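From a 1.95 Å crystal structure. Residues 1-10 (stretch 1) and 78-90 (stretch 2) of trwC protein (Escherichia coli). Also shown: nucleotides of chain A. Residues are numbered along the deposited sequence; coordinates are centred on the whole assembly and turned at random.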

HETATM    1  N   MSE B   1       0.423  -4.866  -7.072  1.00 15.62           N
HETATM    2  CA  MSE B   1       1.769  -4.310  -6.768  1.00 16.70           C
HETATM    3  C   MSE B   1       1.846  -4.046  -5.270  1.00 16.73           C
HETATM    4  O   MSE B   1       0.842  -3.712  -4.642  1.00 16.93           O
HETATM    5  CB  MSE B   1       1.966  -2.997  -7.535  1.00 19.46           C
HETATM    6  CG  MSE B   1       3.250  -2.246  -7.236  1.00 32.34           C
HETATM    7 SE   MSE B   1       4.827  -3.130  -7.916  1.00 39.96          SE
HETATM    8  CE  MSE B   1       4.060  -3.939  -9.477  1.00 46.71           C
ATOM      9  N   LEU B   2       3.037  -4.205  -4.702  1.00 15.63           N
ATOM     10  CA  LEU B   2       3.256  -3.951  -3.284  1.00 17.70           C
ATOM     11  C   LEU B   2       4.593  -3.233  -3.149  1.00 19.84           C
ATOM     12  O   LEU B   2       5.603  -3.658  -3.707  1.00 18.11           O
ATOM     13  CB  LEU B   2       3.309  -5.259  -2.483  1.00 17.73           C
ATOM     14  CG  LEU B   2       3.017  -5.244  -0.969  1.00 25.98           C
ATOM     15  CD1 LEU B   2       3.943  -6.224  -0.267  1.00 14.88           C
ATOM     16  CD2 LEU B   2       3.191  -3.863  -0.376  1.00 19.37           C
ATOM     17  N   SER B   3       4.588  -2.131  -2.415  1.00 19.43           N
ATOM     18  CA  SER B   3       5.801  -1.365  -2.187  1.00 20.52           C
ATOM     19  C   SER B   3       5.824  -0.966  -0.728  1.00 19.48           C
ATOM     20  O   SER B   3       4.780  -0.896  -0.072  1.00 20.11           O
ATOM     21  CB  SER B   3       5.828  -0.106  -3.058  1.00 24.22           C
ATOM     22  OG  SER B   3       4.880   0.846  -2.605  1.00 29.86           O
ATOM     23  N   HIS B   4       7.017  -0.715  -0.212  1.00 18.99           N
ATOM     24  CA  HIS B   4       7.131  -0.312   1.171  1.00 15.31           C
ATOM     25  C   HIS B   4       7.876   1.005   1.257  1.00 19.44           C
ATOM     26  O   HIS B   4       8.664   1.364   0.372  1.00 16.80           O
ATOM     27  CB  HIS B   4       7.888  -1.366   1.986  1.00 19.78           C
ATOM     28  CG  HIS B   4       9.318  -1.534   1.573  1.00 16.31           C
ATOM     29  ND1 HIS B   4       9.775  -2.662   0.925  1.00 17.45           N
ATOM     30  CD2 HIS B   4      10.387  -0.710   1.692  1.00 21.02           C
ATOM     31  CE1 HIS B   4      11.062  -2.525   0.663  1.00 24.40           C
ATOM     32  NE2 HIS B   4      11.459  -1.349   1.117  1.00 19.07           N
HETATM   33  N   MSE B   5       7.629   1.713   2.344  1.00 18.93           N
HETATM   34  CA  MSE B   5       8.300   2.965   2.587  1.00 24.19           C
HETATM   35  C   MSE B   5       8.460   3.044   4.088  1.00 19.93           C
HETATM   36  O   MSE B   5       7.479   2.959   4.835  1.00 20.46           O
HETATM   37  CB  MSE B   5       7.468   4.145   2.085  1.00 31.35           C
HETATM   38  CG  MSE B   5       8.304   5.370   1.736  1.00 51.38           C
HETATM   39 SE   MSE B   5       7.225   6.923   1.331  1.00 80.11          SE
HETATM   40  CE  MSE B   5       5.935   6.093   0.155  1.00 63.13           C
ATOM     41  N   VAL B   6       9.701   3.147   4.540  1.00 16.43           N
ATOM     42  CA  VAL B   6       9.949   3.273   5.968  1.00 17.85           C
ATOM     43  C   VAL B   6       9.603   4.722   6.310  1.00 20.04           C
ATOM     44  O   VAL B   6      10.162   5.646   5.728  1.00 27.48           O
ATOM     45  CB  VAL B   6      11.415   3.010   6.303  1.00 21.13           C
ATOM     46  CG1 VAL B   6      11.659   3.260   7.787  1.00 23.16           C
ATOM     47  CG2 VAL B   6      11.777   1.575   5.932  1.00 20.84           C
ATOM     48  N   LEU B   7       8.674   4.904   7.241  1.00 23.09           N
ATOM     49  CA  LEU B   7       8.217   6.229   7.658  1.00 26.36           C
ATOM     50  C   LEU B   7       8.966   6.808   8.856  1.00 26.08           C
ATOM     51  O   LEU B   7       9.121   6.141   9.881  1.00 26.77           O
ATOM     52  CB  LEU B   7       6.730   6.170   8.011  1.00 24.52           C
ATOM     53  CG  LEU B   7       5.622   6.306   6.959  1.00 29.51           C
ATOM     54  CD1 LEU B   7       6.146   6.138   5.548  1.00 24.15           C
ATOM     55  CD2 LEU B   7       4.547   5.286   7.277  1.00 30.96           C
ATOM     56  N   THR B   8       9.407   8.057   8.731  1.00 25.71           N
ATOM     57  CA  THR B   8      10.102   8.724   9.831  1.00 28.75           C
ATOM     58  C   THR B   8       9.353   9.989  10.266  1.00 31.00           C
ATOM     59  O   THR B   8       8.275  10.293   9.744  1.00 29.04           O
ATOM     60  CB  THR B   8      11.561   9.077   9.453  1.00 26.12           C
ATOM     61  OG1 THR B   8      11.573  10.033   8.388  1.00 28.68           O
ATOM     62  CG2 THR B   8      12.308   7.817   9.009  1.00 23.87           C
ATOM     63  N   ARG B   9       9.919  10.715  11.227  1.00 30.43           N
ATOM     64  CA  ARG B   9       9.294  11.929  11.750  1.00 35.43           C
ATOM     65  C   ARG B   9       8.781  12.860  10.661  1.00 32.56           C
ATOM     66  O   ARG B   9       7.622  13.271  10.682  1.00 33.01           O
ATOM     67  CB  ARG B   9      10.275  12.709  12.626  1.00 35.18           C
ATOM     68  CG  ARG B   9       9.601  13.774  13.477  1.00 39.90           C
ATOM     69  CD  ARG B   9       9.152  13.169  14.793  1.00 42.97           C
ATOM     70  NE  ARG B   9       7.753  13.423  15.106  1.00 45.77           N
ATOM     71  CZ  ARG B   9       7.145  12.957  16.192  1.00 43.52           C
ATOM     72  NH1 ARG B   9       7.816  12.215  17.064  1.00 36.41           N
ATOM     73  NH2 ARG B   9       5.865  13.227  16.401  1.00 40.12           N
ATOM     74  N   GLN B  10       9.656  13.197   9.721  1.00 34.20           N
ATOM     75  CA  GLN B  10       9.314  14.089   8.620  1.00 36.80           C
ATOM     76  C   GLN B  10       8.117  13.621   7.784  1.00 38.24           C
ATOM     77  O   GLN B  10       7.547  14.407   7.031  1.00 38.54           O
ATOM     78  CB  GLN B  10      10.523  14.262   7.699  1.00 40.68           C
ATOM     79  CG  GLN B  10      10.874  13.007   6.905  1.00 45.49           C
ATOM     80  CD  GLN B  10      12.057  13.211   5.976  1.00 49.26           C
ATOM     81  OE1 GLN B  10      13.187  13.408   6.424  1.00 51.39           O
ATOM     82  N   SER B  78      20.114   9.964  14.592  1.00 35.75           N
ATOM     83  CA  SER B  78      19.381   9.094  13.679  1.00 36.74           C
ATOM     84  C   SER B  78      17.917   9.526  13.591  1.00 35.87           C
ATOM     85  O   SER B  78      17.394  10.168  14.503  1.00 32.81           O
ATOM     86  CB  SER B  78      19.462   7.644  14.162  1.00 38.74           C
ATOM     87  OG  SER B  78      20.811   7.212  14.240  1.00 40.39           O
ATOM     88  N   LYS B  79      17.258   9.174  12.493  1.00 35.61           N
ATOM     89  CA  LYS B  79      15.855   9.536  12.316  1.00 32.55           C
ATOM     90  C   LYS B  79      14.980   8.591  13.113  1.00 32.41           C
ATOM     91  O   LYS B  79      15.227   7.389  13.155  1.00 32.32           O
ATOM     92  CB  LYS B  79      15.457   9.455  10.841  1.00 33.13           C
ATOM     93  CG  LYS B  79      16.221  10.396   9.943  1.00 35.79           C
ATOM     94  CD  LYS B  79      15.684  10.345   8.528  1.00 40.51           C
ATOM     95  CE  LYS B  79      16.395  11.347   7.644  1.00 42.69           C
ATOM     96  NZ  LYS B  79      15.762  11.432   6.300  1.00 51.50           N
ATOM     97  N   GLU B  80      13.960   9.125  13.764  1.00 29.28           N
ATOM     98  CA  GLU B  80      13.078   8.249  14.502  1.00 32.42           C
ATOM     99  C   GLU B  80      12.089   7.715  13.481  1.00 27.56           C
ATOM    100  O   GLU B  80      11.652   8.434  12.583  1.00 30.24           O
ATOM    101  CB  GLU B  80      12.353   8.989  15.623  1.00 32.65           C
ATOM    102  CG  GLU B  80      11.373  10.036  15.178  1.00 41.31           C
ATOM    103  CD  GLU B  80      10.609  10.607  16.350  1.00 44.94           C
ATOM    104  OE1 GLU B  80       9.877   9.837  17.009  1.00 43.59           O
ATOM    105  OE2 GLU B  80      10.754  11.819  16.619  1.00 49.35           O
ATOM    106  N   ARG B  81      11.760   6.439  13.610  1.00 27.03           N
ATOM    107  CA  ARG B  81      10.841   5.793  12.695  1.00 22.59           C
ATOM    108  C   ARG B  81       9.472   5.721  13.334  1.00 21.99           C
ATOM    109  O   ARG B  81       9.339   5.349  14.497  1.00 23.51           O
ATOM    110  CB  ARG B  81      11.371   4.401  12.343  1.00 24.72           C
ATOM    111  CG  ARG B  81      12.631   4.471  11.498  1.00 21.95           C
ATOM    112  CD  ARG B  81      13.276   3.109  11.287  1.00 26.50           C
ATOM    113  NE  ARG B  81      14.390   3.208  10.346  1.00 21.84           N
ATOM    114  CZ  ARG B  81      15.080   2.172   9.885  1.00 19.65           C
ATOM    115  NH1 ARG B  81      14.774   0.944  10.280  1.00 18.80           N
ATOM    116  NH2 ARG B  81      16.063   2.368   9.012  1.00 19.63           N
ATOM    117  N   ILE B  82       8.456   6.086  12.562  1.00 21.62           N
ATOM    118  CA  ILE B  82       7.090   6.099  13.057  1.00 22.68           C
ATOM    119  C   ILE B  82       6.267   4.946  12.516  1.00 23.04           C
ATOM    120  O   ILE B  82       5.179   4.665  13.021  1.00 25.65           O
ATOM    121  CB  ILE B  82       6.391   7.422  12.683  1.00 27.83           C
ATOM    122  CG1 ILE B  82       6.244   7.527  11.162  1.00 26.04           C
ATOM    123  CG2 ILE B  82       7.218   8.599  13.191  1.00 25.30           C
ATOM    124  CD1 ILE B  82       5.481   8.767  10.699  1.00 31.37           C
ATOM    125  N   GLY B  83       6.782   4.288  11.483  1.00 21.85           N
ATOM    126  CA  GLY B  83       6.061   3.168  10.917  1.00 23.09           C
ATOM    127  C   GLY B  83       6.604   2.660   9.595  1.00 19.53           C
ATOM    128  O   GLY B  83       7.681   3.045   9.138  1.00 24.76           O
ATOM    129  N   LEU B  84       5.823   1.783   8.982  1.00 21.82           N
ATOM    130  CA  LEU B  84       6.169   1.174   7.711  1.00 19.79           C
ATOM    131  C   LEU B  84       4.901   1.152   6.882  1.00 16.75           C
ATOM    132  O   LEU B  84       3.906   0.545   7.279  1.00 20.20           O
ATOM    133  CB  LEU B  84       6.664  -0.257   7.940  1.00 19.50           C
ATOM    134  CG  LEU B  84       7.019  -1.070   6.696  1.00 24.16           C
ATOM    135  CD1 LEU B  84       8.131  -0.362   5.922  1.00 22.93           C
ATOM    136  CD2 LEU B  84       7.450  -2.474   7.110  1.00 18.99           C
ATOM    137  N   ASP B  85       4.931   1.827   5.742  1.00 17.38           N
ATOM    138  CA  ASP B  85       3.773   1.866   4.868  1.00 19.84           C
ATOM    139  C   ASP B  85       3.879   0.813   3.777  1.00 18.00           C
ATOM    140  O   ASP B  85       4.846   0.794   3.018  1.00 19.34           O
ATOM    141  CB  ASP B  85       3.639   3.250   4.224  1.00 22.11           C
ATOM    142  CG  ASP B  85       2.413   3.364   3.315  1.00 30.57           C
ATOM    143  OD1 ASP B  85       1.552   2.459   3.330  1.00 33.03           O
ATOM    144  OD2 ASP B  85       2.307   4.375   2.590  1.00 27.82           O
ATOM    145  N   LEU B  86       2.898  -0.081   3.721  1.00 16.83           N
ATOM    146  CA  LEU B  86       2.863  -1.095   2.679  1.00 14.72           C
ATOM    147  C   LEU B  86       1.716  -0.656   1.766  1.00 15.53           C
ATOM    148  O   LEU B  86       0.548  -0.673   2.162  1.00 16.27           O
ATOM    149  CB  LEU B  86       2.594  -2.490   3.264  1.00 15.61           C
ATOM    150  CG  LEU B  86       3.641  -3.135   4.188  1.00 23.45           C
ATOM    151  CD1 LEU B  86       3.273  -4.592   4.443  1.00 19.45           C
ATOM    152  CD2 LEU B  86       5.018  -3.066   3.565  1.00 24.26           C
ATOM    153  N   THR B  87       2.062  -0.236   0.556  1.00 15.50           N
ATOM    154  CA  THR B  87       1.071   0.230  -0.406  1.00 16.51           C
ATOM    155  C   THR B  87       0.727  -0.852  -1.423  1.00 13.55           C
ATOM    156  O   THR B  87       1.558  -1.218  -2.256  1.00 15.47           O
ATOM    157  CB  THR B  87       1.587   1.466  -1.157  1.00 16.00           C
ATOM    158  OG1 THR B  87       1.837   2.515  -0.215  1.00 24.35           O
ATOM    159  CG2 THR B  87       0.572   1.936  -2.192  1.00 20.96           C
ATOM    160  N   PHE B  88      -0.503  -1.353  -1.327  1.00 16.17           N
ATOM    161  CA  PHE B  88      -1.023  -2.388  -2.214  1.00 17.03           C
ATOM    162  C   PHE B  88      -1.824  -1.730  -3.337  1.00 13.65           C
ATOM    163  O   PHE B  88      -2.798  -1.037  -3.072  1.00 17.47           O
ATOM    164  CB  PHE B  88      -1.975  -3.331  -1.462  1.00 18.53           C
ATOM    165  CG  PHE B  88      -1.338  -4.093  -0.344  1.00 20.12           C
ATOM    166  CD1 PHE B  88      -1.139  -3.501   0.902  1.00 19.65           C
ATOM    167  CD2 PHE B  88      -0.944  -5.414  -0.532  1.00 17.67           C
ATOM    168  CE1 PHE B  88      -0.555  -4.221   1.950  1.00 19.62           C
ATOM    169  CE2 PHE B  88      -0.357  -6.140   0.510  1.00 15.94           C
ATOM    170  CZ  PHE B  88      -0.165  -5.542   1.750  1.00 18.51           C
ATOM    171  N   SER B  89      -1.434  -1.973  -4.582  1.00 14.96           N
ATOM    172  CA  SER B  89      -2.138  -1.394  -5.719  1.00 16.76           C
ATOM    173  C   SER B  89      -2.604  -2.486  -6.674  1.00 16.47           C
ATOM    174  O   SER B  89      -1.845  -3.376  -7.035  1.00 15.65           O
ATOM    175  CB  SER B  89      -1.217  -0.425  -6.456  1.00 13.87           C
ATOM    176  OG  SER B  89      -0.774   0.592  -5.568  1.00 22.62           O
ATOM    177  N   ALA B  90      -3.863  -2.409  -7.075  1.00 14.90           N
ATOM    178  CA  ALA B  90      -4.436  -3.384  -7.987  1.00 15.84           C
ATOM    179  C   ALA B  90      -4.063  -3.089  -9.433  1.00 17.29           C
ATOM    180  O   ALA B  90      -3.666  -1.966  -9.770  1.00 17.62           O
ATOM    181  CB  ALA B  90      -5.945  -3.386  -7.842  1.00 14.98           C
TER
ATOM    182  P    DT A  23       1.323  -1.680 -15.861  1.00 18.76           P
ATOM    183  OP1  DT A  23       0.113  -2.473 -16.190  1.00 19.10           O
ATOM    184  OP2  DT A  23       2.258  -1.287 -16.941  1.00 16.00           O
ATOM    185  O5'  DT A  23       0.896  -0.388 -15.017  1.00 19.18           O
ATOM    186  C5'  DT A  23      -0.097   0.558 -15.504  1.00 16.12           C
ATOM    187  C4'  DT A  23      -0.969   1.023 -14.354  1.00 14.25           C
ATOM    188  O4'  DT A  23      -1.405  -0.146 -13.651  1.00 16.48           O
ATOM    189  C3'  DT A  23      -0.364   1.981 -13.309  1.00 13.45           C
ATOM    190  O3'  DT A  23      -1.287   3.082 -13.308  1.00 17.78           O
ATOM    191  C2'  DT A  23      -0.931   1.479 -11.991  1.00 16.84           C
ATOM    192  C1'  DT A  23      -1.455   0.083 -12.269  1.00 17.40           C
ATOM    193  N1   DT A  23      -0.921  -1.106 -11.580  1.00 18.45           N
ATOM    194  C2   DT A  23      -0.863  -1.123 -10.209  1.00 16.34           C
ATOM    195  O2   DT A  23      -1.085  -0.142  -9.522  1.00 16.58           O
ATOM    196  N3   DT A  23      -0.540  -2.345  -9.669  1.00 17.20           N
ATOM    197  C4   DT A  23      -0.253  -3.512 -10.356  1.00 17.33           C
ATOM    198  O4   DT A  23      -0.022  -4.545  -9.731  1.00 17.88           O
ATOM    199  C5   DT A  23      -0.262  -3.396 -11.799  1.00 16.54           C
ATOM    200  C7   DT A  23       0.064  -4.591 -12.639  1.00 14.17           C
ATOM    201  C6   DT A  23      -0.573  -2.212 -12.327  1.00 16.71           C
ATOM    202  P    DG A  22       7.753  -3.141 -14.340  1.00 27.69           P
ATOM    203  OP1  DG A  22       7.645  -3.688 -15.713  1.00 30.35           O
ATOM    204  OP2  DG A  22       8.458  -1.852 -14.125  1.00 32.19           O
ATOM    205  O5'  DG A  22       6.288  -3.003 -13.732  1.00 26.91           O
ATOM    206  C5'  DG A  22       5.231  -3.906 -14.080  1.00 20.41           C
ATOM    207  C4'  DG A  22       3.928  -3.381 -13.526  1.00 21.49           C
ATOM    208  O4'  DG A  22       4.175  -2.993 -12.168  1.00 18.13           O
ATOM    209  C3'  DG A  22       3.345  -2.143 -14.216  1.00 18.88           C
ATOM    210  O3'  DG A  22       2.144  -2.610 -14.837  1.00 20.66           O
ATOM    211  C2'  DG A  22       2.735  -1.356 -13.067  1.00 17.54           C
ATOM    212  C1'  DG A  22       3.444  -1.844 -11.828  1.00 21.80           C
ATOM    213  N9   DG A  22       4.325  -0.940 -11.094  1.00 21.21           N
ATOM    214  C8   DG A  22       5.693  -0.816 -11.178  1.00 21.47           C
ATOM    215  N7   DG A  22       6.189  -0.029 -10.261  1.00 20.05           N
ATOM    216  C5   DG A  22       5.076   0.423  -9.562  1.00 22.16           C
ATOM    217  C6   DG A  22       4.975   1.297  -8.448  1.00 28.66           C
ATOM    218  O6   DG A  22       5.880   1.863  -7.828  1.00 29.99           O
ATOM    219  N1   DG A  22       3.648   1.480  -8.062  1.00 20.88           N
ATOM    220  C2   DG A  22       2.564   0.895  -8.665  1.00 23.30           C
ATOM    221  N2   DG A  22       1.365   1.187  -8.154  1.00 16.34           N
ATOM    222  N3   DG A  22       2.648   0.083  -9.697  1.00 19.67           N
ATOM    223  C4   DG A  22       3.922  -0.108 -10.087  1.00 20.38           C
ATOM    224  P    DT A  21      10.926  -2.252  -9.033  1.00 29.69           P
ATOM    225  OP1  DT A  21      11.249  -1.304 -10.133  1.00 30.40           O
ATOM    226  OP2  DT A  21      10.181  -1.770  -7.856  1.00 23.70           O
ATOM    227  O5'  DT A  21      10.192  -3.522  -9.655  1.00 29.11           O
ATOM    228  C5'  DT A  21      10.688  -4.154 -10.840  1.00 34.07           C
ATOM    229  C4'  DT A  21       9.620  -5.020 -11.476  1.00 29.56           C
ATOM    230  O4'  DT A  21       9.091  -5.929 -10.477  1.00 34.56           O
ATOM    231  C3'  DT A  21       8.409  -4.244 -12.012  1.00 29.88           C
ATOM    232  O3'  DT A  21       8.492  -4.263 -13.450  1.00 28.18           O
ATOM    233  C2'  DT A  21       7.260  -5.218 -11.809  1.00 28.31           C
ATOM    234  C1'  DT A  21       7.721  -6.189 -10.733  1.00 34.98           C
ATOM    235  N1   DT A  21       6.958  -6.239  -9.456  1.00 40.87           N
ATOM    236  C2   DT A  21       5.603  -6.529  -9.535  1.00 43.20           C
ATOM    237  O2   DT A  21       5.012  -6.709 -10.586  1.00 36.90           O
ATOM    238  N3   DT A  21       4.958  -6.598  -8.325  1.00 42.83           N
ATOM    239  C4   DT A  21       5.506  -6.412  -7.071  1.00 45.72           C
ATOM    240  O4   DT A  21       4.788  -6.515  -6.070  1.00 37.41           O
ATOM    241  C5   DT A  21       6.925  -6.105  -7.056  1.00 40.20           C
ATOM    242  C7   DT A  21       7.606  -5.887  -5.741  1.00 45.23           C
ATOM    243  C6   DT A  21       7.569  -6.030  -8.232  1.00 40.59           C
HETATM  244  O   HOH W   1       4.789   2.251   0.039  1.00 30.62           O

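Strands 2-8 and 81-89 lie side by side as antiparallel neighbours, their N-to-C directions 155° apart and their axes 4.4 Å apart at closest approach; together the stretches bury 1059 Å². The backbone supplies the regular part of the bond. Ser3 N donates to Thr87 O (3.2 Å) and Thr87 N returns to Ser3 O (2.9 Å); Met5 N to Asp85 O (3.0 Å) and Asp85 N to Met5 O (2.9 Å) repeat the pattern. Between these pairs His4 CA and Leu86 CA come to 4.6 Å of each other, and the close approach brings CA-H...O contacts such as His4 CA to Asp85 O at 3.1 Å.

The ladder distorts at its far end. Leu7 N still reaches Gly83 O (2.8 Å), but Leu7 O takes its short bond from Ile82 N (2.8 Å) and only a weak one from Gly83 N (3.4 Å). This is a beta bulge: the register shifts by one, so Thr8 pairs with Arg81. Ile82, with psi near -14°, is the extra residue.

Before the bulge, Leu2, His4 and Val6 share one face with Phe88, Leu86 and Leu84. The Leu2 CA-to-CB bond points to this face, and the end of the side chain comes nearer the neighbouring strand, setting CG over the Phe88 ring, 4.1 Å from its centroid and 25° off the normal, a CH-pi contact; Leu2 CD2 meets Leu86 CB at 3.9 Å. The CG branch point of a leucine is a compact apolar bump that suits a flat aromatic face. Further along, Leu84 CD1 lies 4.1 Å from both His4 CB and Val6 CG2, filling the space between those two side chains. Val6 CG1 also covers one face of the Arg81 guanidinium, 3.7 Å from Arg81 NE.

On the other face, Leu7 is the largest contributor, with 90 Å² covered. Gly83 has no side chain, and Leu7 CD2 extends past it to within 3.8 Å of Asp85 CB, while Leu7 CB packs on Ile82 CG1 at 3.5 Å. An ideal CB on Gly83 would lie 3.9 Å from Leu7 CD2, so no clash is evident there; the backbone, at phi 169° and psi -170°, is where glycine is most at ease. Small hydroxyl residues face each other at Ser3 and Thr87, where water 1 hydrogen-bonds to Ser3 OG and Thr87 OG1, 3.0 Å from each.

The ends are polar. Met1 N donates to Ser89 O (2.7 Å) and to O4 of DT23 (2.7 Å), joining the strand pair to DNA. At the exposed opposite end, Arg9 NH1 forms a salt bridge with Glu80 OE2 (3.0 Å), although the placement of OE2 is less certain, and Lys79 NZ donates to Gln10 OE1 (3.2 Å).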